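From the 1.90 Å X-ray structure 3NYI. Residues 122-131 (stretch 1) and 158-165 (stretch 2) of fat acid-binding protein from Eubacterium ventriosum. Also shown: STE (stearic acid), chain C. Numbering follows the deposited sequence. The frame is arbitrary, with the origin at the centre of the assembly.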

# COMPACT_ATOMS: atom_id res chain seq x y z
N ILE A 122 6.39 12.79 -0.09
CA ILE A 122 7.24 11.61 -0.22
C ILE A 122 6.62 10.55 -1.13
O ILE A 122 5.52 10.06 -0.88
CB ILE A 122 7.50 10.97 1.16
CG1 ILE A 122 8.23 11.96 2.08
CG2 ILE A 122 8.26 9.64 1.00
CD1 ILE A 122 8.21 11.53 3.53
N ASP A 123 7.35 10.20 -2.19
CA ASP A 123 7.08 8.99 -2.97
C ASP A 123 7.46 7.79 -2.11
O ASP A 123 8.64 7.45 -1.96
CB ASP A 123 7.94 9.01 -4.25
CG ASP A 123 7.86 7.71 -5.06
OD1 ASP A 123 6.98 6.86 -4.80
OD2 ASP A 123 8.71 7.54 -5.96
N SER A 124 6.48 7.14 -1.50
CA SER A 124 6.77 6.05 -0.57
C SER A 124 7.53 4.88 -1.21
O SER A 124 8.22 4.14 -0.51
CB SER A 124 5.48 5.51 0.06
OG SER A 124 4.79 4.64 -0.82
N LYS A 125 7.39 4.73 -2.53
CA LYS A 125 7.87 3.58 -3.29
C LYS A 125 7.18 2.29 -2.87
O LYS A 125 7.63 1.19 -3.20
CB LYS A 125 9.41 3.41 -3.18
CG LYS A 125 10.18 4.68 -3.52
CD LYS A 125 11.69 4.45 -3.60
CE LYS A 125 12.05 3.59 -4.80
NZ LYS A 125 13.54 3.46 -4.98
N GLN A 126 6.07 2.41 -2.14
CA GLN A 126 5.32 1.25 -1.67
C GLN A 126 3.86 1.30 -2.14
O GLN A 126 3.46 2.14 -2.96
CB GLN A 126 5.32 1.23 -0.14
CG GLN A 126 6.65 1.59 0.51
CD GLN A 126 7.81 0.67 0.08
OE1 GLN A 126 7.63 -0.52 -0.17
NE2 GLN A 126 9.02 1.24 0.01
N ASN A 127 3.07 0.39 -1.59
CA ASN A 127 1.62 0.36 -1.83
C ASN A 127 1.03 -0.44 -0.69
O ASN A 127 1.74 -1.23 -0.04
CB ASN A 127 1.32 -0.32 -3.17
CG ASN A 127 -0.16 -0.34 -3.52
OD1 ASN A 127 -0.95 0.46 -2.99
ND2 ASN A 127 -0.55 -1.27 -4.40
N THR A 128 -0.26 -0.24 -0.45
CA THR A 128 -1.00 -1.02 0.54
C THR A 128 -0.14 -1.36 1.78
O THR A 128 0.38 -0.44 2.43
CB THR A 128 -1.75 -2.26 -0.11
OG1 THR A 128 -2.49 -2.99 0.88
CG2 THR A 128 -0.79 -3.20 -0.89
N VAL A 129 0.00 -2.64 2.12
CA VAL A 129 0.66 -3.02 3.38
C VAL A 129 2.03 -2.33 3.63
O VAL A 129 2.31 -1.92 4.76
CB VAL A 129 0.74 -4.57 3.58
CG1 VAL A 129 1.67 -5.22 2.55
CG2 VAL A 129 1.17 -4.95 5.04
N THR A 130 2.88 -2.22 2.61
CA THR A 130 4.20 -1.63 2.84
C THR A 130 4.12 -0.11 2.90
O THR A 130 4.96 0.51 3.49
CB THR A 130 5.28 -2.05 1.80
OG1 THR A 130 4.71 -2.08 0.49
CG2 THR A 130 5.90 -3.44 2.15
N GLN A 131 3.13 0.49 2.25
CA GLN A 131 2.92 1.89 2.43
C GLN A 131 2.45 2.13 3.86
O GLN A 131 2.91 3.07 4.51
CB GLN A 131 1.89 2.44 1.43
CG GLN A 131 1.84 3.96 1.37
CD GLN A 131 0.91 4.41 0.24
OE1 GLN A 131 0.66 3.65 -0.70
NE2 GLN A 131 0.39 5.63 0.33
N LEU A 158 14.73 2.50 5.06
CA LEU A 158 13.43 1.90 5.35
C LEU A 158 12.73 1.48 4.05
O LEU A 158 12.24 0.35 3.92
CB LEU A 158 12.54 2.88 6.12
CG LEU A 158 12.88 3.07 7.59
CD1 LEU A 158 12.01 4.16 8.23
CD2 LEU A 158 12.72 1.75 8.31
N MSE A 159 12.67 2.40 3.09
CA MSE A 159 12.01 2.09 1.83
C MSE A 159 12.67 0.95 1.07
O MSE A 159 11.99 0.08 0.51
CB MSE A 159 11.94 3.34 0.96
CG MSE A 159 11.07 4.44 1.55
SE MSE A 159 10.88 5.91 0.24
CE MSE A 159 12.75 6.44 0.07
N ALA A 160 14.00 0.94 1.06
CA ALA A 160 14.75 -0.13 0.39
C ALA A 160 14.50 -1.52 1.01
O ALA A 160 14.58 -2.55 0.33
CB ALA A 160 16.24 0.18 0.38
N SER A 161 14.19 -1.54 2.31
CA SER A 161 14.03 -2.80 3.04
C SER A 161 12.63 -3.37 2.89
O SER A 161 12.42 -4.56 3.13
CB SER A 161 14.33 -2.61 4.53
OG SER A 161 13.21 -2.02 5.19
N ALA A 162 11.67 -2.53 2.49
CA ALA A 162 10.29 -2.97 2.42
C ALA A 162 10.07 -4.02 1.34
O ALA A 162 10.63 -3.93 0.24
CB ALA A 162 9.32 -1.74 2.18
N ARG A 163 9.23 -5.01 1.63
CA ARG A 163 8.84 -6.01 0.62
C ARG A 163 7.37 -6.37 0.78
O ARG A 163 6.88 -6.48 1.90
CB ARG A 163 9.61 -7.32 0.78
CG ARG A 163 11.12 -7.26 0.55
CD ARG A 163 11.42 -6.96 -0.92
NE ARG A 163 12.86 -7.06 -1.17
CZ ARG A 163 13.73 -6.09 -0.95
NH1 ARG A 163 13.30 -4.92 -0.47
NH2 ARG A 163 15.02 -6.28 -1.20
N ILE A 164 6.68 -6.62 -0.33
CA ILE A 164 5.42 -7.34 -0.26
C ILE A 164 5.61 -8.66 -0.96
O ILE A 164 6.18 -8.72 -2.05
CB ILE A 164 4.24 -6.61 -0.98
CG1 ILE A 164 4.12 -5.16 -0.55
CG2 ILE A 164 2.93 -7.37 -0.69
CD1 ILE A 164 2.96 -4.39 -1.26
N PHE A 165 5.12 -9.73 -0.34
CA PHE A 165 5.11 -11.05 -0.94
C PHE A 165 3.66 -11.49 -1.03
O PHE A 165 2.98 -11.55 -0.02
CB PHE A 165 5.89 -12.03 -0.05
CG PHE A 165 7.31 -11.61 0.18
CD1 PHE A 165 8.26 -11.79 -0.81
CD2 PHE A 165 7.70 -11.02 1.38
CE1 PHE A 165 9.59 -11.39 -0.62
CE2 PHE A 165 9.02 -10.62 1.58
CZ PHE A 165 9.97 -10.81 0.58
C1 STE C . -4.25 5.44 -10.26
O1 STE C . -3.50 6.36 -10.36
O2 STE C . -5.12 5.29 -11.08
C2 STE C . -3.97 4.32 -9.23
C3 STE C . -3.27 3.11 -9.90
C4 STE C . -3.10 1.96 -8.88
C5 STE C . -2.19 0.85 -9.45
C6 STE C . -2.08 -0.31 -8.43
C7 STE C . -1.26 -1.49 -9.02
C8 STE C . -1.06 -2.54 -7.89
C9 STE C . -0.27 -3.77 -8.41
C10 STE C . -0.17 -4.82 -7.27
C11 STE C . 0.89 -4.36 -6.27
C12 STE C . 0.45 -4.35 -4.79
C13 STE C . -0.70 -5.31 -4.45
C14 STE C . -0.28 -6.06 -3.16
C15 STE C . -1.50 -6.75 -2.49
C16 STE C . -0.97 -7.77 -1.45
C17 STE C . -0.76 -7.06 -0.09
C18 STE C . -0.40 -8.09 1.01

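The two stretches lie far apart in sequence yet bury 411 Å² between them, counting both sides. In the first, a strand gives way to a loop and then to a helix; in the second, a helix ends and a strand begins, with Ala-162 the first residue to leave helical geometry. The backbones approach at two places, with 6.8 Å between CA of Lys-125 and CA of Met-159 and 6.2 Å between CA of Thr-130 and CA of Ala-162. Met-159 and Ile-164 lose the most surface to the contact, followed by Thr-130.

Met-159, present as selenomethionine, points its CA-to-CB bond toward the first stretch, and its side chain carries the selenium to backbone oxygens where the strand runs into the loop. SE lies 3.5 Å from O of Asp-123 and 3.3 Å from O of Ser-124, with CG of Lys-125 4.0 Å from SE; the large, polarizable selenium meets the two oxygens at van der Waals range. Its own backbone supplies the one hydrogen bond between the stretches: NE2 of Gln-126 donates to O of Met-159 over 3.2 Å. The same amide nitrogen also donates to O of Ser-124 at 3.1 Å, so the two hydrogens of one amide can tie the loop both to itself and to the neighbouring helix. At the other end of this amide, OE1 of Gln-126 sits 3.1 Å from CB of Ala-162, a tight contact with a methyl group. The loop is held in shape by further bonds of its own, from N of Gln-126 to OG of Ser-124 (2.9 Å) and from N of Lys-125 to OD1 of Asp-123 (3.1 Å).

Ile-164 makes a mainly apolar contact with Asn-127, Thr-128 and Val-129. Its CG1 meets CG1 of Val-129 at 4.0 Å, while CD1 lies 4.0 Å from CG2 of Thr-128 and 3.6 Å from O of Asn-127. The same side chain also meets the ligand: CG2 of Ile-164 is 3.8 Å from C17 of stearic acid, and CD1 of Ile-164 is 4.1 Å from C14. CG1 of Val-129 is 3.9 Å from C18 of the ligand. Ile-164 and Val-129 thus pack against each other and against the tail of the fatty acid, apolar surface against alkyl chain.

Thr-130 bridges the turn from helix to strand. Its CA-to-CB bond points toward the second stretch, placing CG2 3.8 Å from CB of Ala-162 and 3.2 Å from O of Arg-163, with OG1 3.3 Å from CG1 of Ile-164. These contacts pair methyl with methyl, methyl with carbonyl oxygen and hydroxyl with methylene, and none is a hydrogen bond between the stretches. The small side chain of Ala-162 accompanies the close backbone approach here.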